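Iron(III) ABC transporter, periplasmic iron-compound-binding protein (Vibrio cholerae, PDB 3TEF) probably binds iron(III) complexes of catecholate siderophores in the periplasm and delivers them to an ABC transporter for import. Local coordinates at residues E39-K45 with K55-K60; I85-A89 with Y261-S265; Q144-I148 with V274-K278. All coordinates share one frame; numbering follows the deposited sequence.

Interaction 1 (E39-K45 with K55-K60); sequences EPVAVSK and KYKSDK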
ATOM      1  N   GLU A  39     -13.493  14.251  -5.125  1.00 25.00           N
ATOM      2  CA  GLU A  39     -13.201  14.028  -6.539  1.00 27.91           C
ATOM      3  C   GLU A  39     -12.094  14.961  -7.020  1.00 24.71           C
ATOM      4  O   GLU A  39     -12.278  16.168  -7.052  1.00 26.89           O
ATOM      5  CB  GLU A  39     -14.443  14.215  -7.415  1.00 32.50           C
ATOM      6  CG  GLU A  39     -14.206  13.817  -8.868  1.00 33.32           C
ATOM      7  CD  GLU A  39     -15.396  14.083  -9.761  1.00 40.39           C
ATOM      8  OE1 GLU A  39     -16.422  14.584  -9.253  1.00 45.30           O
ATOM      9  OE2 GLU A  39     -15.304  13.784 -10.970  1.00 42.15           O
ATOM     10  N   PRO A  40     -10.955  14.389  -7.421  1.00 23.31           N
ATOM     11  CA  PRO A  40      -9.790  15.187  -7.835  1.00 24.61           C
ATOM     12  C   PRO A  40      -9.990  15.782  -9.220  1.00 25.26           C
ATOM     13  O   PRO A  40     -10.870  15.323  -9.965  1.00 27.20           O
ATOM     14  CB  PRO A  40      -8.667  14.155  -7.898  1.00 22.63           C
ATOM     15  CG  PRO A  40      -9.385  12.875  -8.261  1.00 28.10           C
ATOM     16  CD  PRO A  40     -10.703  12.939  -7.506  1.00 24.00           C
ATOM     17  N   VAL A  41      -9.186  16.785  -9.551  1.00 22.62           N
ATOM     18  CA  VAL A  41      -9.236  17.422 -10.856  1.00 25.84           C
ATOM     19  C   VAL A  41      -8.210  16.863 -11.843  1.00 29.17           C
ATOM     20  O   VAL A  41      -8.340  17.066 -13.053  1.00 29.64           O
ATOM     21  CB  VAL A  41      -9.076  18.958 -10.765  1.00 24.22           C
ATOM     22  CG1 VAL A  41     -10.199  19.568  -9.935  1.00 28.52           C
ATOM     23  CG2 VAL A  41      -7.707  19.337 -10.206  1.00 26.58           C
ATOM     24  N   ALA A  42      -7.205  16.159 -11.329  1.00 22.54           N
ATOM     25  CA  ALA A  42      -6.171  15.549 -12.157  1.00 19.62           C
ATOM     26  C   ALA A  42      -5.518  14.420 -11.366  1.00 23.09           C
ATOM     27  O   ALA A  42      -5.459  14.472 -10.131  1.00 20.04           O
ATOM     28  CB  ALA A  42      -5.138  16.580 -12.575  1.00 25.38           C
ATOM     29  N   VAL A  43      -5.070  13.385 -12.072  1.00 18.55           N
ATOM     30  CA  VAL A  43      -4.551  12.185 -11.425  1.00 17.95           C
ATOM     31  C   VAL A  43      -3.396  11.587 -12.199  1.00 20.16           C
ATOM     32  O   VAL A  43      -3.302  11.743 -13.418  1.00 22.03           O
ATOM     33  CB  VAL A  43      -5.639  11.099 -11.274  1.00 18.08           C
ATOM     34  CG1 VAL A  43      -6.780  11.614 -10.414  1.00 19.57           C
ATOM     35  CG2 VAL A  43      -6.149  10.648 -12.653  1.00 21.49           C
ATOM     36  N   SER A  44      -2.517  10.886 -11.497  1.00 19.43           N
ATOM     37  CA  SER A  44      -1.510  10.111 -12.202  1.00 18.02           C
ATOM     38  C   SER A  44      -2.210   9.017 -13.000  1.00 20.94           C
ATOM     39  O   SER A  44      -3.367   8.674 -12.736  1.00 20.49           O
ATOM     40  CB  SER A  44      -0.480   9.523 -11.231  1.00 23.35           C
ATOM     41  OG  SER A  44      -1.126   8.867 -10.163  1.00 22.39           O
ATOM     42  N   LYS A  45      -1.494   8.506 -13.989  1.00 21.20           N
ATOM     43  CA  LYS A  45      -1.990   7.451 -14.844  1.00 22.97           C
ATOM     44  C   LYS A  45      -1.031   6.283 -14.727  1.00 23.88           C
ATOM     45  O   LYS A  45       0.192   6.470 -14.712  1.00 22.71           O
ATOM     46  CB  LYS A  45      -2.055   7.949 -16.287  1.00 20.71           C
ATOM     47  CG  LYS A  45      -2.872   9.216 -16.464  1.00 20.11           C
ATOM     48  CD  LYS A  45      -4.381   8.960 -16.368  1.00 23.06           C
ATOM     49  CE  LYS A  45      -5.153  10.270 -16.442  1.00 21.07           C
ATOM     50  NZ  LYS A  45      -6.626  10.024 -16.685  1.00 21.30           N
ATOM     51  N   LYS A  55     -12.707   4.879 -13.308  1.00 16.25           N
ATOM     52  CA  LYS A  55     -13.134   6.116 -13.945  1.00 18.71           C
ATOM     53  C   LYS A  55     -11.982   7.099 -14.110  1.00 19.63           C
ATOM     54  O   LYS A  55     -11.975   7.914 -15.034  1.00 21.48           O
ATOM     55  CB  LYS A  55     -14.298   6.779 -13.199  1.00 22.84           C
ATOM     56  CG  LYS A  55     -13.934   7.557 -11.941  1.00 21.80           C
ATOM     57  CD  LYS A  55     -15.159   8.319 -11.453  1.00 26.33           C
ATOM     58  CE  LYS A  55     -14.861   9.195 -10.261  1.00 31.31           C
ATOM     59  NZ  LYS A  55     -16.077   9.908  -9.744  1.00 33.71           N
ATOM     60  N   TYR A  56     -11.003   7.007 -13.213  1.00 19.85           N
ATOM     61  CA  TYR A  56      -9.859   7.913 -13.247  1.00 20.26           C
ATOM     62  C   TYR A  56      -8.877   7.576 -14.359  1.00 22.31           C
ATOM     63  O   TYR A  56      -7.906   8.297 -14.569  1.00 21.75           O
ATOM     64  CB  TYR A  56      -9.167   7.942 -11.874  1.00 18.37           C
ATOM     65  CG  TYR A  56     -10.084   8.451 -10.793  1.00 20.29           C
ATOM     66  CD1 TYR A  56     -10.433   9.794 -10.742  1.00 19.79           C
ATOM     67  CD2 TYR A  56     -10.614   7.592  -9.828  1.00 17.95           C
ATOM     68  CE1 TYR A  56     -11.280  10.283  -9.768  1.00 19.18           C
ATOM     69  CE2 TYR A  56     -11.469   8.078  -8.831  1.00 21.00           C
ATOM     70  CZ  TYR A  56     -11.795   9.423  -8.814  1.00 21.47           C
ATOM     71  OH  TYR A  56     -12.634   9.925  -7.842  1.00 25.20           O
ATOM     72  N   LYS A  57      -9.132   6.493 -15.087  1.00 21.45           N
ATOM     73  CA  LYS A  57      -8.250   6.136 -16.187  1.00 21.48           C
ATOM     74  C   LYS A  57      -8.528   6.992 -17.416  1.00 24.70           C
ATOM     75  O   LYS A  57      -7.673   7.107 -18.290  1.00 24.22           O
ATOM     76  CB  LYS A  57      -8.413   4.679 -16.603  1.00 25.41           C
ATOM     77  CG  LYS A  57      -8.057   3.625 -15.577  1.00 22.93           C
ATOM     78  CD  LYS A  57      -8.630   2.316 -16.078  1.00 29.05           C
ATOM     79  CE  LYS A  57      -7.773   1.121 -15.743  1.00 38.69           C
ATOM     80  NZ  LYS A  57      -8.502  -0.126 -16.123  1.00 33.96           N
ATOM     81  N   SER A  58      -9.714   7.587 -17.490  1.00 23.31           N
ATOM     82  CA  SER A  58     -10.101   8.313 -18.704  1.00 24.06           C
ATOM     83  C   SER A  58      -9.592   9.750 -18.768  1.00 27.11           C
ATOM     84  O   SER A  58      -9.150  10.316 -17.763  1.00 22.56           O
ATOM     85  CB  SER A  58     -11.618   8.296 -18.894  1.00 25.48           C
ATOM     86  OG  SER A  58     -12.212   9.405 -18.253  1.00 26.18           O
ATOM     87  N   ASP A  59      -9.681  10.332 -19.961  1.00 25.61           N
ATOM     88  CA  ASP A  59      -9.266  11.714 -20.206  1.00 24.41           C
ATOM     89  C   ASP A  59     -10.193  12.726 -19.555  1.00 26.16           C
ATOM     90  O   ASP A  59      -9.955  13.926 -19.662  1.00 30.19           O
ATOM     91  CB  ASP A  59      -9.249  12.018 -21.704  1.00 32.81           C
ATOM     92  CG  ASP A  59      -8.160  11.282 -22.437  1.00 41.62           C
ATOM     93  OD1 ASP A  59      -7.148  10.925 -21.794  1.00 41.41           O
ATOM     94  OD2 ASP A  59      -8.316  11.069 -23.661  1.00 46.33           O
ATOM     95  N   LYS A  60     -11.259  12.270 -18.906  1.00 24.30           N
ATOM     96  CA  LYS A  60     -12.056  13.185 -18.097  1.00 25.96           C
ATOM     97  C   LYS A  60     -11.132  13.801 -17.028  1.00 27.38           C
ATOM     98  O   LYS A  60     -11.306  14.941 -16.607  1.00 26.22           O
ATOM     99  CB  LYS A  60     -13.230  12.468 -17.433  1.00 26.16           C
ATOM    100  CG  LYS A  60     -14.106  13.395 -16.627  1.00 28.53           C
ATOM    101  CD  LYS A  60     -15.307  12.676 -16.040  1.00 33.33           C
ATOM    102  CE  LYS A  60     -16.050  13.580 -15.070  1.00 39.49           C
ATOM    103  NZ  LYS A  60     -17.174  12.861 -14.426  1.00 45.35           N
TER
HETATM  104  O   HOH W   1     -11.529  16.856 -14.316  1.00 39.94           O
HETATM  105  O   HOH W   2      -5.604   7.130 -13.260  1.00 22.82           O
HETATM  106  O   HOH W   3      -6.269   9.570 -19.522  1.00 29.34           O
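Tyr56 lies against Pro40 and Val43 where the outermost strand of the four-stranded parallel sheet, 42-43, meets the loop that follows it; the fold is that of a periplasmic binding protein of the solute-binding protein 8 family. The tight part is apolar. Pro40 presents the CG and CD side of its ring to the tyrosine, CD standing 3.5 Å from Tyr56 CE1, while Val43 CG1 reaches Tyr56 CD1 at 4.1 Å. Both side chains cross the tyrosine at about a right angle, and Lys55 CG covers one face of the ring over its centre. Leu30 of helix 27-35 touches all three of Pro40, Val43 and Tyr56, and Tyr56 OH is hydrogen-bonded to Asp34, so the ring is fixed at its far end as well.

The solvent side is looser. Glu39, extended beyond CG, brings OE2 only to 4.0 Å from Lys60 NZ, too far for a salt bridge; its hydrogen bond goes to Tyr61 OH. Lys45, in contrast, is firmly held: bent at chi2 (-74°), it turns NZ into the loop and donates to Tyr56 O and Tyr61 O. One water joins Ser44 O to Tyr56 O, and another links Lys45 NZ, Lys57 O and Asp59 OD1. Tyr56 O thus takes a second donor: Lys45 NZ at 3.0 Å, tilted 32° from the carbonyl plane.

Interaction 2 (I85-A89 with Y261-S265); sequences IGPRA and YIAIS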
ATOM      1  N   ILE A  85       0.425  13.208  -2.798  1.00 19.16           N
ATOM      2  CA  ILE A  85       1.253  12.223  -3.493  1.00 18.22           C
ATOM      3  C   ILE A  85       1.542  10.998  -2.625  1.00 19.35           C
ATOM      4  O   ILE A  85       1.561  11.083  -1.404  1.00 19.75           O
ATOM      5  CB  ILE A  85       2.579  12.833  -4.029  1.00 18.50           C
ATOM      6  CG1 ILE A  85       3.547  13.135  -2.880  1.00 18.83           C
ATOM      7  CG2 ILE A  85       2.303  14.103  -4.822  1.00 19.66           C
ATOM      8  CD1 ILE A  85       4.825  13.757  -3.333  1.00 19.95           C
ATOM      9  N   GLY A  86       1.772   9.863  -3.272  1.00 18.54           N
ATOM     10  CA  GLY A  86       2.213   8.663  -2.579  1.00 19.34           C
ATOM     11  C   GLY A  86       3.728   8.646  -2.437  1.00 20.90           C
ATOM     12  O   GLY A  86       4.414   9.563  -2.883  1.00 18.73           O
ATOM     13  N   PRO A  87       4.264   7.590  -1.823  1.00 19.07           N
ATOM     14  CA  PRO A  87       5.706   7.592  -1.562  1.00 21.47           C
ATOM     15  C   PRO A  87       6.543   7.486  -2.842  1.00 21.06           C
ATOM     16  O   PRO A  87       7.685   7.931  -2.854  1.00 21.34           O
ATOM     17  CB  PRO A  87       5.908   6.357  -0.671  1.00 21.86           C
ATOM     18  CG  PRO A  87       4.688   5.517  -0.892  1.00 19.90           C
ATOM     19  CD  PRO A  87       3.573   6.477  -1.149  1.00 17.25           C
ATOM     20  N   ARG A  88       5.986   6.911  -3.903  1.00 17.86           N
ATOM     21  CA  ARG A  88       6.742   6.729  -5.137  1.00 17.02           C
ATOM     22  C   ARG A  88       7.191   8.051  -5.766  1.00 22.85           C
ATOM     23  O   ARG A  88       8.252   8.124  -6.401  1.00 24.32           O
ATOM     24  CB  ARG A  88       5.929   5.913  -6.149  1.00 18.28           C
ATOM     25  CG  ARG A  88       5.924   4.437  -5.822  1.00 18.42           C
ATOM     26  CD  ARG A  88       5.017   3.678  -6.771  1.00 19.04           C
ATOM     27  NE  ARG A  88       5.069   2.243  -6.528  1.00 21.37           N
ATOM     28  CZ  ARG A  88       4.303   1.592  -5.655  1.00 22.16           C
ATOM     29  NH1 ARG A  88       3.425   2.245  -4.909  1.00 20.04           N
ATOM     30  NH2 ARG A  88       4.432   0.279  -5.524  1.00 23.56           N
ATOM     31  N   ALA A  89       6.401   9.101  -5.567  1.00 20.42           N
ATOM     32  CA  ALA A  89       6.681  10.400  -6.189  1.00 19.90           C
ATOM     33  C   ALA A  89       7.399  11.351  -5.233  1.00 21.29           C
ATOM     34  O   ALA A  89       7.585  12.523  -5.544  1.00 21.32           O
ATOM     35  CB  ALA A  89       5.389  11.048  -6.655  1.00 19.58           C
ATOM     36  N   TYR A 261       0.874  -3.674  -2.473  1.00 20.18           N
ATOM     37  CA  TYR A 261       2.103  -3.167  -3.064  1.00 21.36           C
ATOM     38  C   TYR A 261       1.915  -1.808  -3.754  1.00 20.97           C
ATOM     39  O   TYR A 261       2.751  -0.918  -3.637  1.00 22.43           O
ATOM     40  CB  TYR A 261       2.654  -4.215  -4.039  1.00 22.09           C
ATOM     41  CG  TYR A 261       3.954  -3.813  -4.700  1.00 24.89           C
ATOM     42  CD1 TYR A 261       5.139  -3.770  -3.975  1.00 25.58           C
ATOM     43  CD2 TYR A 261       3.991  -3.485  -6.047  1.00 25.58           C
ATOM     44  CE1 TYR A 261       6.338  -3.397  -4.585  1.00 27.72           C
ATOM     45  CE2 TYR A 261       5.184  -3.117  -6.668  1.00 28.90           C
ATOM     46  CZ  TYR A 261       6.345  -3.077  -5.931  1.00 29.99           C
ATOM     47  OH  TYR A 261       7.519  -2.712  -6.550  1.00 34.54           O
ATOM     48  N   ILE A 262       0.803  -1.654  -4.466  1.00 19.50           N
ATOM     49  CA  ILE A 262       0.551  -0.446  -5.250  1.00 18.28           C
ATOM     50  C   ILE A 262      -0.195   0.642  -4.479  1.00 20.54           C
ATOM     51  O   ILE A 262       0.276   1.778  -4.376  1.00 20.19           O
ATOM     52  CB  ILE A 262      -0.246  -0.761  -6.546  1.00 19.91           C
ATOM     53  CG1 ILE A 262       0.535  -1.735  -7.449  1.00 24.04           C
ATOM     54  CG2 ILE A 262      -0.602   0.532  -7.288  1.00 22.51           C
ATOM     55  CD1 ILE A 262       1.815  -1.173  -8.016  1.00 23.86           C
ATOM     56  N   ALA A 263      -1.354   0.294  -3.933  1.00 18.83           N
ATOM     57  CA  ALA A 263      -2.289   1.278  -3.402  1.00 17.50           C
ATOM     58  C   ALA A 263      -2.040   1.466  -1.920  1.00 18.30           C
ATOM     59  O   ALA A 263      -2.920   1.266  -1.078  1.00 20.15           O
ATOM     60  CB  ALA A 263      -3.738   0.822  -3.650  1.00 19.47           C
ATOM     61  N   ILE A 264      -0.816   1.869  -1.611  1.00 19.08           N
ATOM     62  CA  ILE A 264      -0.362   1.940  -0.226  1.00 18.27           C
ATOM     63  C   ILE A 264      -1.253   2.830   0.638  1.00 17.58           C
ATOM     64  O   ILE A 264      -1.485   3.999   0.328  1.00 18.22           O
ATOM     65  CB  ILE A 264       1.080   2.440  -0.186  1.00 19.14           C
ATOM     66  CG1 ILE A 264       2.005   1.423  -0.868  1.00 20.86           C
ATOM     67  CG2 ILE A 264       1.504   2.726   1.250  1.00 22.72           C
ATOM     68  CD1 ILE A 264       3.383   1.987  -1.219  1.00 21.76           C
ATOM     69  N   SER A 265      -1.743   2.254   1.732  1.00 18.03           N
ATOM     70  CA  SER A 265      -2.584   2.955   2.693  1.00 18.17           C
ATOM     71  C   SER A 265      -3.969   3.344   2.158  1.00 18.84           C
ATOM     72  O   SER A 265      -4.679   4.133   2.774  1.00 19.56           O
ATOM     73  CB  SER A 265      -1.856   4.164   3.300  1.00 21.61           C
ATOM     74  OG  SER A 265      -0.756   3.741   4.105  1.00 19.96           O
TER
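Across the interlobe cleft of this periplasmic binding protein, the loop after strand 82-85 meets the C-terminal end of helix 257-262, and Arg88 makes the polar contact. Its side chain is extended from CG to NE and ends against the last turn of the helix. There NH2 donates to Tyr261 O at 2.8 Å in a nearly straight bond (173°). The oxygen lies in the guanidinium plane, at its edge, although the nitrogen stands well above the carbonyl plane. NH1 adds a weak, bent bond to Ile262 O at 3.2 Å, so the arginine spans two successive carbonyls near the helix end, where the helix dipole may add to the attraction.

The same NH2 sits 3.6 Å above one face of the Tyr261 ring, offset toward the rim. With the two planes 80° apart and Arg88 CZ 5.1 Å from the ring centroid, any cation-pi attraction is weak at most. Tyr261 OH is held by Arg221, and Arg177 gives Tyr261 O a further, weak hydrogen bond.

Ile262 CD1 covers one face of the guanidinium. Ile264 CD1 lies 3.7 Å from Arg88 NH1 and also meets Pro87 CG at 3.8 Å. Between the two isoleucines, Ala263 centres an inverse gamma turn in which the chain leaves the helix. An interlobe cleft is characteristic of this family; its arginines here are consistent with a pocket for an anionic siderophore.

Interaction 3 (Q144-I148 with V274-K278); sequences QFKSI and VADMK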
ATOM      1  N   GLN A 144     -11.041  -5.342  12.869  1.00 27.91           N
ATOM      2  CA  GLN A 144     -10.607  -6.414  11.980  1.00 33.75           C
ATOM      3  C   GLN A 144      -9.125  -6.750  12.186  1.00 31.16           C
ATOM      4  O   GLN A 144      -8.758  -7.924  12.300  1.00 31.33           O
ATOM      5  CB  GLN A 144     -10.887  -6.036  10.520  1.00 31.93           C
ATOM      6  CG  GLN A 144     -12.380  -5.943  10.163  1.00 35.60           C
ATOM      7  CD  GLN A 144     -12.638  -5.316   8.796  1.00 41.10           C
ATOM      8  OE1 GLN A 144     -11.988  -4.343   8.407  1.00 43.82           O
ATOM      9  NE2 GLN A 144     -13.591  -5.882   8.056  1.00 44.64           N
ATOM     10  N   PHE A 145      -8.283  -5.721  12.227  1.00 29.16           N
ATOM     11  CA  PHE A 145      -6.876  -5.901  12.561  1.00 29.62           C
ATOM     12  C   PHE A 145      -6.719  -6.608  13.898  1.00 32.34           C
ATOM     13  O   PHE A 145      -5.941  -7.552  14.023  1.00 29.34           O
ATOM     14  CB  PHE A 145      -6.147  -4.560  12.624  1.00 30.38           C
ATOM     15  CG  PHE A 145      -5.587  -4.104  11.296  1.00 27.12           C
ATOM     16  CD1 PHE A 145      -4.376  -4.601  10.831  1.00 25.94           C
ATOM     17  CD2 PHE A 145      -6.268  -3.179  10.525  1.00 25.19           C
ATOM     18  CE1 PHE A 145      -3.856  -4.180   9.604  1.00 27.36           C
ATOM     19  CE2 PHE A 145      -5.759  -2.754   9.307  1.00 26.39           C
ATOM     20  CZ  PHE A 145      -4.553  -3.256   8.842  1.00 20.13           C
ATOM     21  N   LYS A 146      -7.449  -6.130  14.902  1.00 31.31           N
ATOM     22  CA  LYS A 146      -7.293  -6.646  16.257  1.00 33.38           C
ATOM     23  C   LYS A 146      -7.670  -8.123  16.319  1.00 34.85           C
ATOM     24  O   LYS A 146      -6.999  -8.920  16.985  1.00 37.62           O
ATOM     25  CB  LYS A 146      -8.143  -5.838  17.242  1.00 35.48           C
ATOM     26  CG  LYS A 146      -7.724  -4.382  17.389  1.00 39.25           C
ATOM     27  CD  LYS A 146      -6.336  -4.250  17.988  1.00 43.71           C
ATOM     28  CE  LYS A 146      -5.894  -2.781  18.090  1.00 47.23           C
ATOM     29  NZ  LYS A 146      -6.831  -1.943  18.903  1.00 46.12           N
ATOM     30  N   SER A 147      -8.741  -8.487  15.623  1.00 32.56           N
ATOM     31  CA  SER A 147      -9.212  -9.866  15.630  1.00 37.66           C
ATOM     32  C   SER A 147      -8.201 -10.809  14.971  1.00 39.74           C
ATOM     33  O   SER A 147      -7.888 -11.870  15.511  1.00 39.23           O
ATOM     34  CB  SER A 147     -10.580  -9.978  14.954  1.00 36.98           C
ATOM     35  OG  SER A 147     -10.494  -9.643  13.580  1.00 46.65           O
ATOM     36  N   ILE A 148      -7.674 -10.409  13.816  1.00 33.60           N
ATOM     37  CA  ILE A 148      -6.673 -11.214  13.122  1.00 34.96           C
ATOM     38  C   ILE A 148      -5.423 -11.400  13.966  1.00 33.01           C
ATOM     39  O   ILE A 148      -4.884 -12.503  14.066  1.00 40.10           O
ATOM     40  CB  ILE A 148      -6.250 -10.561  11.791  1.00 35.08           C
ATOM     41  CG1 ILE A 148      -7.427 -10.534  10.818  1.00 33.90           C
ATOM     42  CG2 ILE A 148      -5.050 -11.294  11.210  1.00 32.59           C
ATOM     43  CD1 ILE A 148      -7.252  -9.553   9.673  1.00 35.57           C
ATOM     44  N   VAL A 274      -7.051  -6.914   4.834  1.00 21.34           N
ATOM     45  CA  VAL A 274      -7.785  -7.628   5.879  1.00 27.68           C
ATOM     46  C   VAL A 274      -8.447  -8.899   5.326  1.00 27.93           C
ATOM     47  O   VAL A 274      -8.316  -9.989   5.901  1.00 27.48           O
ATOM     48  CB  VAL A 274      -8.844  -6.726   6.534  1.00 26.63           C
ATOM     49  CG1 VAL A 274      -9.859  -7.566   7.310  1.00 29.00           C
ATOM     50  CG2 VAL A 274      -8.180  -5.709   7.447  1.00 24.01           C
ATOM     51  N   ALA A 275      -9.137  -8.762   4.202  1.00 24.49           N
ATOM     52  CA  ALA A 275      -9.777  -9.915   3.568  1.00 28.90           C
ATOM     53  C   ALA A 275      -8.755 -10.998   3.237  1.00 31.33           C
ATOM     54  O   ALA A 275      -9.016 -12.184   3.442  1.00 32.87           O
ATOM     55  CB  ALA A 275     -10.540  -9.505   2.320  1.00 28.76           C
ATOM     56  N   ASP A 276      -7.595 -10.599   2.720  1.00 26.51           N
ATOM     57  CA  ASP A 276      -6.561 -11.568   2.368  1.00 27.50           C
ATOM     58  C   ASP A 276      -6.073 -12.322   3.600  1.00 33.41           C
ATOM     59  O   ASP A 276      -5.874 -13.537   3.551  1.00 34.32           O
ATOM     60  CB  ASP A 276      -5.361 -10.911   1.668  1.00 25.81           C
ATOM     61  CG  ASP A 276      -5.657 -10.482   0.242  1.00 26.97           C
ATOM     62  OD1 ASP A 276      -6.665 -10.938  -0.349  1.00 28.10           O
ATOM     63  OD2 ASP A 276      -4.852  -9.688  -0.303  1.00 24.89           O
ATOM     64  N   MET A 277      -5.867 -11.598   4.699  1.00 30.93           N
ATOM     65  CA  MET A 277      -5.375 -12.206   5.932  1.00 29.00           C
ATOM     66  C   MET A 277      -6.425 -13.156   6.524  1.00 35.22           C
ATOM     67  O   MET A 277      -6.096 -14.249   6.982  1.00 38.55           O
ATOM     68  CB  MET A 277      -4.965 -11.139   6.950  1.00 31.85           C
ATOM     69  CG  MET A 277      -3.722 -10.314   6.575  1.00 30.98           C
ATOM     70  SD  MET A 277      -2.104 -11.138   6.726  1.00 35.38           S
ATOM     71  CE  MET A 277      -2.003 -11.993   5.161  1.00 33.10           C
ATOM     72  N   LYS A 278      -7.686 -12.741   6.500  1.00 33.85           N
ATOM     73  CA  LYS A 278      -8.773 -13.619   6.943  1.00 39.75           C
ATOM     74  C   LYS A 278      -8.744 -14.947   6.189  1.00 40.77           C
ATOM     75  O   LYS A 278      -8.814 -16.024   6.792  1.00 43.66           O
ATOM     76  CB  LYS A 278     -10.129 -12.936   6.766  1.00 35.73           C
ATOM     77  CG  LYS A 278     -10.432 -11.896   7.837  1.00 39.61           C
ATOM     78  CD  LYS A 278     -11.806 -11.267   7.629  1.00 43.45           C
ATOM     79  CE  LYS A 278     -12.185 -10.356   8.790  1.00 49.63           C
ATOM     80  NZ  LYS A 278     -12.409 -11.120  10.049  1.00 54.32           N
TER
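Val274, Ile148 and Gln144 carry most of this contact between two nearly parallel helices, 131-154 and 267-279, whose axes over the short segments approach to 10.5 Å at a crossing angle of 21°. Val274 has the most surface buried. Its two methyls divide the work: CG1, anti to the backbone N (chi1 163°), packs against the aliphatic part of Gln144, 3.7 Å from CB, while CG2 meets the Phe145 ring, 4.2 Å from CE2. That ring is in turn stacked with Trp114 and Phe185, which places Val274 at the margin of an aromatic cluster.

Ile148, one helical turn beyond Gln144, reaches across with its CD1 methyl. Having CG1 anti to the carbonyl carbon and chi2 near extended (162°) carries this methyl to the opposite helix, where it touches Met277 CB at 3.9 Å, Val274 CG1 at 4.0 Å and Val274 O at 3.9 Å. Met277 crosses it at about a right angle, then bends at chi2 and chi3, so that beyond CB its sulfur and methyl turn to other neighbours; the methionine also touches Phe185, Phe187 and Leu255.

Gln144 lies across Val274 at about a right angle, its extended chain keeping CD, as well as CB, against CG1. Within the first helix, Gln144 O accepts from Ile148 N and, at 2.8 Å, from Ser147 OG, both donors approaching from the same face of the carbonyl.

At the more exposed border Lys278 brings its aliphatic chain beside Ile148. With mainly apolar contacts and no hydrogen bond between the two segments, their association here rests on shape and the burial of methyl groups, while backbone bonds such as Ile148 N to Gln144 O and Lys278 N to Val274 O stay within each helix.

In the fold
Interactions 1 and 2 both start from the sheet made of strands 42-43, 22-25, 82-85 and 102-104: one lies at its outermost strand, the other at the loop leaving strand 82-85. Interaction 1 is local and partly buried: a tyrosine on proline and valine, a lysine gripped by carbonyls, and a looser charged edge. Interaction 2, near the centre of the chain but a surface contact, joins residues far apart in sequence through arginine-to-carbonyl bonds. Interaction 3 is partly buried and mainly apolar, packing one helix on another. Its helix 267-279 follows helix 257-262 of interaction 2, and the two contacts alternate along the chain; interactions 1 and 3 lie 31 Å apart between centres.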